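Local coordinates for malic enzyme (Entamoeba histolytica, PDB 3NV9), which probably catalyses the oxidative decarboxylation of malate to pyruvate and carbon dioxide with NADP as oxidant, as related malic enzymes do, at residues A[108-113]-A[136-141]; A[96-101]-A[168-173]; A[146-151]-A[175-180]; A[44-49]-A[116-121]. One frame throughout, in Å; residues are numbered along the deposited sequence.

Contact 1: A[108-113]-A[136-141]; sequences VTPPGG and CIDSKN
Pro110 runs alongside Asp138, both side chains aimed in one direction, with Pro110 CG 3.8 Å from Asp138 CB. The neighbouring ring atom, Pro110 CB, rests on the backbone at 3.6 Å from Ile137 O. Two residues on from Asp138, Lys140 crosses the proline at about a right angle and brings its ammonium beside the ring, Lys140 NZ to Pro110 CG being 3.8 Å. Toward the strand end, Cys136 CB sits 3.5 Å from Pro110 O, while Cys136 SG packs against the backbone of Gly113, 3.6 Å from Gly113 C. No hydrogen bond crosses between the segments, so the touch is van der Waals throughout. What shapes the lysine side is an Asx turn: Asp138 OD1 takes the backbone N of Lys140 at 2.8 Å and, from the opposite face of the carboxylate plane, the salt-bridging Lys140 NZ, also at 2.8 Å. The lysine folds back through bends at chi3 (-49°) and chi4 (-67°), the latter placing NZ. Farther out, Ser99 OG bonds to Pro110 O; His160 of the second subunit packs on Pro110 and Asp138, and its Arg157 bonds Asp138 O and Lys140 O. The contact thus joins the loop after strand 131-136 to the turn before helix 114-128, at the dimer interface. The ammonium meets the CB-CG part of the proline ring by packing alone; its charge is answered by Asp138 OD1, which probably keeps that carboxylate ionised.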
# COMPACT_ATOMS: atom_id res chain seq x y z
N VAL A 108 16.69 12.37 4.73
CA VAL A 108 16.78 12.38 3.25
C VAL A 108 15.57 13.04 2.60
O VAL A 108 15.35 12.85 1.41
CB VAL A 108 17.12 10.96 2.71
CG1 VAL A 108 18.56 10.56 3.15
CG2 VAL A 108 16.09 9.89 3.26
N THR A 109 14.84 13.88 3.37
CA THR A 109 13.51 14.43 3.00
C THR A 109 12.40 13.36 2.88
O THR A 109 12.69 12.23 2.62
CB THR A 109 13.53 15.22 1.67
OG1 THR A 109 13.41 14.28 0.59
CG2 THR A 109 14.81 16.11 1.48
N PRO A 110 11.11 13.75 3.01
CA PRO A 110 10.10 12.67 3.18
C PRO A 110 10.11 11.55 2.13
O PRO A 110 10.09 10.40 2.53
CB PRO A 110 8.77 13.42 3.18
CG PRO A 110 9.20 14.81 3.78
CD PRO A 110 10.50 15.10 3.17
N PRO A 111 10.14 11.88 0.81
CA PRO A 111 10.16 10.80 -0.21
C PRO A 111 11.46 10.04 -0.26
O PRO A 111 11.50 9.00 -0.91
CB PRO A 111 10.00 11.55 -1.55
CG PRO A 111 10.64 12.92 -1.26
CD PRO A 111 10.14 13.22 0.15
N GLY A 112 12.51 10.57 0.37
CA GLY A 112 13.86 9.96 0.32
C GLY A 112 13.99 8.57 0.93
O GLY A 112 14.91 7.78 0.57
N GLY A 113 13.09 8.24 1.86
CA GLY A 113 13.07 6.92 2.49
C GLY A 113 12.44 5.80 1.63
O GLY A 113 12.54 4.64 1.99
N CYS A 136 5.86 6.45 3.40
CA CYS A 136 6.81 7.57 3.70
C CYS A 136 6.05 8.90 3.85
O CYS A 136 5.34 9.32 2.96
CB CYS A 136 7.88 7.67 2.60
SG CYS A 136 9.05 6.37 2.75
N ILE A 137 6.18 9.53 5.01
CA ILE A 137 5.35 10.69 5.33
C ILE A 137 6.21 11.86 5.67
O ILE A 137 7.38 11.71 6.04
CB ILE A 137 4.45 10.43 6.54
CG1 ILE A 137 5.30 10.35 7.85
CG2 ILE A 137 3.54 9.20 6.27
CD1 ILE A 137 4.47 10.08 9.16
N ASP A 138 5.62 13.04 5.56
CA ASP A 138 6.25 14.24 6.08
C ASP A 138 5.82 14.39 7.52
O ASP A 138 4.61 14.45 7.83
CB ASP A 138 5.81 15.46 5.28
CG ASP A 138 6.57 16.75 5.70
OD1 ASP A 138 7.36 16.75 6.68
OD2 ASP A 138 6.40 17.76 5.00
N SER A 139 6.76 14.45 8.45
CA SER A 139 6.31 14.69 9.86
C SER A 139 6.57 16.15 10.35
O SER A 139 6.49 16.42 11.54
CB SER A 139 6.94 13.68 10.80
OG SER A 139 8.34 13.97 10.97
N LYS A 140 6.89 17.08 9.44
CA LYS A 140 7.35 18.43 9.85
C LYS A 140 6.19 19.24 10.23
O LYS A 140 5.13 19.15 9.61
CB LYS A 140 8.13 19.16 8.75
CG LYS A 140 9.59 18.66 8.67
CD LYS A 140 10.41 19.38 7.62
CE LYS A 140 9.69 19.47 6.24
NZ LYS A 140 9.51 18.13 5.57
N ASN A 141 6.35 20.02 11.29
CA ASN A 141 5.26 20.93 11.64
C ASN A 141 5.46 22.26 10.92
O ASN A 141 6.37 22.38 10.12
CB ASN A 141 5.10 21.10 13.15
CG ASN A 141 6.27 21.78 13.76
OD1 ASN A 141 7.11 22.33 13.05
ND2 ASN A 141 6.37 21.72 15.10

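Contact 2: A[96-101]-A[168-173]; sequences VSDSTR and EDISQP. With GOL (glycerol), chain L.
Ser97 turns its hydroxyl to Glu168 O: with OG anti to the backbone N (chi1 -174°), it donates at 2.8 Å from above the carbonyl plane and accepts from Ser99 N, forming an ST turn. Asp98 crosses Ile170 at about a right angle, though the place of its OD2 is doubtful. The other carboxylate oxygen, Asp98 OD1, accepts from a water that also bonds Ser171 OG, and it is hydrogen-bonded to Ser139 as well. Strands 92-97 and 164-167 are parallel neighbours in a four-stranded sheet, and the bond from Glu168 N to Val96 O (2.8 Å) carries their pairing to the C-terminal ends, where both strands give way to loops. There Asp169 O is gripped twice, nearly head-on by Thr100 N at 3.3 Å and from above its plane by Arg101 N at 2.9 Å. The Arg101 chain bends at chi2 and chi3 and lays one guanidinium face over Ser171 CB, which is 3.7 Å from Arg101 NH2. Glycerol O2 lies in the guanidinium plane, beside its rim, and receives a weak bond from Arg101 NE and another weak one from Gln172 N; this glycerol probably comes from the crystallisation liquor.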
# COMPACT_ATOMS: atom_id res chain seq x y z
N VAL A 96 6.23 2.41 7.96
CA VAL A 96 6.00 3.83 8.22
C VAL A 96 7.32 4.47 8.60
O VAL A 96 8.03 4.00 9.49
CB VAL A 96 4.88 4.04 9.33
CG1 VAL A 96 4.69 5.55 9.68
CG2 VAL A 96 3.58 3.47 8.85
N SER A 97 7.69 5.50 7.86
CA SER A 97 8.91 6.26 8.14
C SER A 97 8.69 7.73 7.82
O SER A 97 7.89 8.04 6.95
CB SER A 97 10.05 5.78 7.31
OG SER A 97 11.25 6.44 7.70
N ASP A 98 9.38 8.62 8.54
CA ASP A 98 9.37 10.02 8.19
C ASP A 98 10.65 10.42 7.48
O ASP A 98 10.89 11.61 7.20
CB ASP A 98 9.01 10.91 9.41
CG ASP A 98 10.09 10.97 10.51
OD1 ASP A 98 9.85 11.76 11.46
OD2 ASP A 98 11.16 10.31 10.45
N SER A 99 11.45 9.39 7.18
CA SER A 99 12.71 9.42 6.44
C SER A 99 13.76 10.31 7.07
O SER A 99 14.55 10.94 6.39
CB SER A 99 12.51 9.77 4.97
OG SER A 99 11.49 8.99 4.46
N THR A 100 13.79 10.27 8.38
CA THR A 100 14.56 11.16 9.19
C THR A 100 15.87 10.45 9.66
O THR A 100 16.86 11.11 9.89
CB THR A 100 13.58 11.61 10.31
OG1 THR A 100 13.45 13.02 10.37
CG2 THR A 100 13.77 10.97 11.59
N ARG A 101 15.89 9.11 9.75
CA ARG A 101 17.14 8.37 10.02
C ARG A 101 17.32 7.21 9.01
O ARG A 101 17.26 6.03 9.34
CB ARG A 101 17.14 7.88 11.49
CG ARG A 101 18.53 7.67 12.13
CD ARG A 101 19.40 8.93 11.96
NE ARG A 101 19.22 9.92 13.04
CZ ARG A 101 19.29 11.26 12.92
NH1 ARG A 101 19.50 11.87 11.74
NH2 ARG A 101 19.15 12.02 14.02
N GLU A 168 10.02 2.52 10.82
CA GLU A 168 11.42 2.48 10.44
C GLU A 168 12.04 3.89 10.44
O GLU A 168 11.37 4.85 10.03
CB GLU A 168 11.53 1.94 9.00
CG GLU A 168 11.06 0.49 8.76
CD GLU A 168 12.09 -0.53 9.19
OE1 GLU A 168 11.78 -1.73 9.04
OE2 GLU A 168 13.22 -0.15 9.67
N ASP A 169 13.34 3.97 10.78
CA ASP A 169 14.21 5.07 10.35
C ASP A 169 13.64 6.46 10.76
O ASP A 169 13.52 7.40 9.96
CB ASP A 169 14.45 4.97 8.83
CG ASP A 169 15.31 3.75 8.43
OD1 ASP A 169 15.60 2.90 9.28
OD2 ASP A 169 15.69 3.63 7.24
N ILE A 170 13.25 6.52 12.03
CA ILE A 170 12.78 7.71 12.71
C ILE A 170 13.85 8.06 13.75
O ILE A 170 14.30 7.21 14.55
CB ILE A 170 11.41 7.45 13.38
CG1 ILE A 170 10.43 6.88 12.35
CG2 ILE A 170 10.89 8.71 14.08
CD1 ILE A 170 8.97 6.75 12.80
N SER A 171 14.27 9.32 13.73
CA SER A 171 15.29 9.83 14.64
C SER A 171 14.89 9.73 16.11
O SER A 171 13.71 9.78 16.45
CB SER A 171 15.52 11.30 14.30
OG SER A 171 14.34 12.02 14.65
N GLN A 172 15.88 9.54 16.97
CA GLN A 172 15.65 9.55 18.42
C GLN A 172 15.82 11.00 18.87
O GLN A 172 16.66 11.71 18.32
CB GLN A 172 16.66 8.67 19.15
CG GLN A 172 18.08 9.22 19.12
CD GLN A 172 18.95 8.76 20.28
OE1 GLN A 172 18.45 8.35 21.33
NE2 GLN A 172 20.25 8.82 20.09
N PRO A 173 15.09 11.43 19.91
CA PRO A 173 14.21 10.65 20.74
C PRO A 173 12.78 10.58 20.22
O PRO A 173 11.93 9.96 20.88
CB PRO A 173 14.26 11.40 22.07
CG PRO A 173 14.42 12.87 21.63
CD PRO A 173 15.35 12.77 20.48
C1 GOL L . 17.68 6.17 16.57
O1 GOL L . 16.78 6.42 15.51
C2 GOL L . 18.83 7.13 16.75
O2 GOL L . 18.79 8.25 15.91
C3 GOL L . 20.07 6.50 16.32
O3 GOL L . 20.92 7.56 16.61
O HOH W 1 11.44 12.16 13.58

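Contact 3: A[146-151]-A[175-180]; sequences NDPDAV and CYKILD
Ile178 packs against Val151 and Pro148 on the buried side, where helices 148-158 and 174-185 meet. Its CD1 is 3.6 Å from Val151 CB, and the two side chains cross at about a right angle. Ile178 CG2 also comes to 3.7 Å from Val151 CG1. Ile178 CG1, anti to its own carbonyl carbon (chi1 -63°), fits against the first turn of the other helix, 3.8 Å from Pro148 CB and 3.6 Å from Pro148 O. Ile170 touches Ile178 too and extends this apolar patch toward the loop before helix 174-185.

The outer side is looser and more exposed. Lys177 runs out fully extended beyond CG and passes obliquely by the proline ring, with CD 4.0 Å from Pro148 CG. Its ammonium then forms a salt bridge with Asp149, Lys177 NZ to Asp149 OD1 being 2.9 Å, although the hydrogen bond within the pair is weak. A glycerol, probably from the crystallisation liquor, also bonds Lys177 NZ. Asp147 caps the start of helix 148-158, its OD1 accepting from Asp149 N at 3.2 Å from above the carboxylate plane. The chemistry implies that close packing comes from the isoleucine, valine and proline. The exposed ion pair, whose residues both touch a crystal neighbour that may influence it, probably adds a modest electrostatic link between two neighbouring helices of the domain that holds the parallel sheet.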
# COMPACT_ATOMS: atom_id res chain seq x y z
N ASN A 146 10.53 18.24 12.75
CA ASN A 146 9.86 16.96 12.82
C ASN A 146 9.10 16.76 14.13
O ASN A 146 9.67 16.82 15.22
CB ASN A 146 10.84 15.81 12.54
CG ASN A 146 11.27 15.80 11.13
OD1 ASN A 146 10.49 15.42 10.21
ND2 ASN A 146 12.49 16.25 10.91
N ASP A 147 7.82 16.49 13.99
CA ASP A 147 6.90 16.46 15.11
C ASP A 147 6.37 15.05 15.41
O ASP A 147 5.55 14.51 14.69
CB ASP A 147 5.75 17.43 14.81
CG ASP A 147 4.78 17.55 15.92
OD1 ASP A 147 5.03 17.02 17.02
OD2 ASP A 147 3.71 18.18 15.67
N PRO A 148 6.82 14.48 16.52
CA PRO A 148 6.39 13.10 16.86
C PRO A 148 4.88 12.97 16.93
O PRO A 148 4.32 11.95 16.50
CB PRO A 148 6.98 12.87 18.23
CG PRO A 148 7.43 14.24 18.75
CD PRO A 148 7.47 15.20 17.62
N ASP A 149 4.21 14.01 17.46
CA ASP A 149 2.77 13.98 17.61
C ASP A 149 2.07 13.86 16.26
O ASP A 149 0.96 13.33 16.17
CB ASP A 149 2.25 15.24 18.37
CG ASP A 149 2.95 15.45 19.74
OD1 ASP A 149 3.27 14.46 20.46
OD2 ASP A 149 3.16 16.64 20.10
N ALA A 150 2.71 14.39 15.22
CA ALA A 150 2.19 14.24 13.86
C ALA A 150 2.25 12.74 13.44
O ALA A 150 1.30 12.20 12.87
CB ALA A 150 2.96 15.13 12.88
N VAL A 151 3.36 12.09 13.77
CA VAL A 151 3.54 10.69 13.44
C VAL A 151 2.50 9.89 14.23
O VAL A 151 1.78 9.09 13.65
CB VAL A 151 5.03 10.19 13.63
CG1 VAL A 151 5.20 8.75 13.15
CG2 VAL A 151 6.02 11.08 12.84
N CYS A 175 11.56 8.66 17.88
CA CYS A 175 11.14 7.25 17.72
C CYS A 175 10.60 6.63 19.04
O CYS A 175 9.66 5.83 19.03
CB CYS A 175 12.28 6.40 17.17
SG CYS A 175 13.76 6.42 18.20
N TYR A 176 11.13 7.06 20.19
CA TYR A 176 10.63 6.51 21.48
C TYR A 176 9.20 6.92 21.80
O TYR A 176 8.30 6.08 22.08
CB TYR A 176 11.57 6.87 22.63
CG TYR A 176 12.98 6.34 22.48
CD1 TYR A 176 13.23 4.93 22.41
CD2 TYR A 176 14.06 7.20 22.45
CE1 TYR A 176 14.52 4.44 22.31
CE2 TYR A 176 15.35 6.71 22.31
CZ TYR A 176 15.57 5.32 22.25
OH TYR A 176 16.86 4.84 22.17
N LYS A 177 8.96 8.23 21.71
CA LYS A 177 7.66 8.77 22.01
C LYS A 177 6.61 8.14 21.12
O LYS A 177 5.54 7.69 21.59
CB LYS A 177 7.70 10.33 21.90
CG LYS A 177 6.35 10.94 22.09
CD LYS A 177 6.37 12.48 22.21
CE LYS A 177 4.97 13.05 22.53
NZ LYS A 177 4.98 14.52 22.82
N ILE A 178 6.91 8.11 19.82
CA ILE A 178 6.01 7.55 18.82
C ILE A 178 5.74 6.08 19.11
O ILE A 178 4.60 5.66 19.17
CB ILE A 178 6.58 7.73 17.39
CG1 ILE A 178 6.69 9.23 17.04
CG2 ILE A 178 5.70 7.04 16.37
CD1 ILE A 178 7.71 9.55 15.87
N LEU A 179 6.78 5.29 19.31
CA LEU A 179 6.56 3.86 19.53
C LEU A 179 5.77 3.64 20.82
O LEU A 179 4.71 2.98 20.83
CB LEU A 179 7.90 3.09 19.53
CG LEU A 179 7.76 1.62 20.01
CD1 LEU A 179 6.90 0.79 19.06
CD2 LEU A 179 9.07 0.93 20.29
N ASP A 180 6.27 4.23 21.90
CA ASP A 180 5.76 3.99 23.26
C ASP A 180 4.28 4.33 23.37
O ASP A 180 3.52 3.55 23.95
CB ASP A 180 6.59 4.79 24.29
CG ASP A 180 8.04 4.38 24.31
OD1 ASP A 180 8.32 3.28 23.80
OD2 ASP A 180 8.91 5.11 24.82

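Contact 4: A[44-49]-A[116-121]; sequences KGKIQI and VMEGKA
The strand that begins at Ile47 is met at its start by helix 114-128, just after the Schellman motif that ends helix 21-43. Lys44 is the C-prime residue of that motif, and Gly45 follows in a backbone shape that glycine alone readily adopts, passing close to Glu118 OE1. The main polar link is this one carboxylate oxygen: Glu118 OE1 accepts from Lys46 N at 2.7 Å and from Ile47 N at 2.9 Å. The two donors arrive differently, Lys46 N from above the carboxylate plane and Ile47 N on the anti side, 18° out of it. Glu118 reaches them with CG anti to the backbone N (chi1 -156°) and an extended chain beyond CG. Two successive N-H groups thereby hold this buried oxygen, and Glu118 OE2 has hydrogen bonding of its own.

Ile47 and Glu118 run antiparallel past one another, Ile47 CG1 lying 3.8 Å from Glu118 CG, and Ile47 CD1 ends 3.7 Å from Ala121 CB. Lys46 lies against the bare helix backbone at Gly119: its CE is 3.5 Å from Gly119 N and its NZ 3.6 Å from Gly119 CA. The ammonium bonds Gly115 O, His40 and Tyr64 O of the second subunit. Residues 47-49 pair antiparallel with a strand of the second subunit. A glutamate clasping successive backbone N-H groups thus ties a helix to the start of an intersubunit beta ladder, in keeping with the deeply entangled dimer of this malic enzyme.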
# COMPACT_ATOMS: atom_id res chain seq x y z
N LYS A 44 11.64 0.42 -12.27
CA LYS A 44 10.85 1.51 -11.67
C LYS A 44 10.36 1.10 -10.29
O LYS A 44 9.15 1.18 -9.96
CB LYS A 44 9.65 1.96 -12.53
CG LYS A 44 9.95 2.36 -14.04
CD LYS A 44 11.12 3.36 -14.22
CE LYS A 44 11.29 3.83 -15.71
NZ LYS A 44 12.43 3.21 -16.49
N GLY A 45 11.31 0.64 -9.47
CA GLY A 45 10.95 0.17 -8.13
C GLY A 45 11.17 -1.31 -7.97
O GLY A 45 11.92 -1.90 -8.76
N LYS A 46 10.53 -1.91 -6.97
CA LYS A 46 10.83 -3.28 -6.59
C LYS A 46 9.58 -4.11 -6.39
O LYS A 46 9.66 -5.32 -6.57
CB LYS A 46 11.73 -3.33 -5.36
CG LYS A 46 13.23 -2.90 -5.71
CD LYS A 46 14.07 -2.75 -4.44
CE LYS A 46 13.52 -1.55 -3.51
NZ LYS A 46 14.63 -0.97 -2.72
N ILE A 47 8.47 -3.48 -6.00
CA ILE A 47 7.22 -4.20 -5.67
C ILE A 47 6.01 -3.71 -6.50
O ILE A 47 6.03 -2.64 -7.08
CB ILE A 47 6.88 -4.19 -4.14
CG1 ILE A 47 6.49 -2.79 -3.70
CG2 ILE A 47 8.08 -4.61 -3.33
CD1 ILE A 47 6.03 -2.69 -2.20
N GLN A 48 4.96 -4.53 -6.54
CA GLN A 48 3.79 -4.21 -7.29
C GLN A 48 2.58 -4.80 -6.59
O GLN A 48 2.70 -5.58 -5.67
CB GLN A 48 3.91 -4.76 -8.70
CG GLN A 48 4.09 -6.29 -8.76
CD GLN A 48 3.92 -6.88 -10.16
OE1 GLN A 48 3.21 -6.34 -11.03
NE2 GLN A 48 4.63 -7.98 -10.41
N ILE A 49 1.40 -4.42 -7.01
CA ILE A 49 0.22 -5.03 -6.48
C ILE A 49 -0.22 -6.14 -7.44
O ILE A 49 0.05 -6.07 -8.61
CB ILE A 49 -0.87 -3.96 -6.24
CG1 ILE A 49 -0.75 -3.36 -4.84
CG2 ILE A 49 -2.26 -4.59 -6.29
CD1 ILE A 49 0.53 -2.66 -4.54
N VAL A 116 14.54 2.52 0.68
CA VAL A 116 14.75 1.60 1.81
C VAL A 116 13.42 0.96 2.25
O VAL A 116 13.38 -0.25 2.54
CB VAL A 116 15.42 2.34 2.99
CG1 VAL A 116 15.36 1.52 4.31
CG2 VAL A 116 16.88 2.70 2.62
N MET A 117 12.33 1.73 2.29
CA MET A 117 11.04 1.16 2.77
C MET A 117 10.43 0.22 1.75
O MET A 117 9.76 -0.73 2.11
CB MET A 117 10.02 2.25 3.17
CG MET A 117 10.56 3.35 4.09
SD MET A 117 11.36 2.66 5.54
CE MET A 117 12.78 3.74 5.70
N GLU A 118 10.68 0.48 0.47
CA GLU A 118 10.30 -0.49 -0.57
C GLU A 118 11.13 -1.82 -0.52
O GLU A 118 10.61 -2.88 -0.76
CB GLU A 118 10.34 0.16 -1.98
CG GLU A 118 9.47 -0.57 -2.90
CD GLU A 118 9.43 -0.02 -4.30
OE1 GLU A 118 8.91 -0.74 -5.21
OE2 GLU A 118 9.92 1.09 -4.49
N GLY A 119 12.42 -1.73 -0.20
CA GLY A 119 13.25 -2.92 -0.02
C GLY A 119 12.77 -3.70 1.17
O GLY A 119 12.72 -4.92 1.12
N LYS A 120 12.37 -3.02 2.24
CA LYS A 120 11.77 -3.70 3.43
C LYS A 120 10.48 -4.41 3.02
O LYS A 120 10.25 -5.53 3.41
CB LYS A 120 11.42 -2.74 4.60
CG LYS A 120 12.55 -1.90 5.21
CD LYS A 120 13.40 -2.72 6.16
CE LYS A 120 14.44 -1.77 6.80
NZ LYS A 120 15.33 -2.52 7.82
N ALA A 121 9.63 -3.74 2.24
CA ALA A 121 8.37 -4.34 1.88
C ALA A 121 8.67 -5.53 0.99
O ALA A 121 7.98 -6.53 1.12
CB ALA A 121 7.51 -3.37 1.13

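Contacts 1, 2 and 3 cluster at the C-terminal end of the parallel sheet, with contact 2 in the middle: its centre is about 9 Å from those of both contact 1 and contact 3. Ser139 of contact 1 meets contact 2 at Asp98 and contact 3 through its backbone, Ser139 O being 2.8 Å from Asp147 N. Ile170 O and Cys175 CB, 3.4 Å apart, also join contacts 2 and 3. Contact 4 is more distant, about 18 Å from contact 2 between centres, yet Met117 of its helix reaches Cys136 in contact 1 and Glu168 and Asp169 in contact 2. Glycerols, probably from the crystallisation liquor, lie beside contacts 2, 3 and, weakly bound, 4. Contacts 1 and 4 both touch the second subunit.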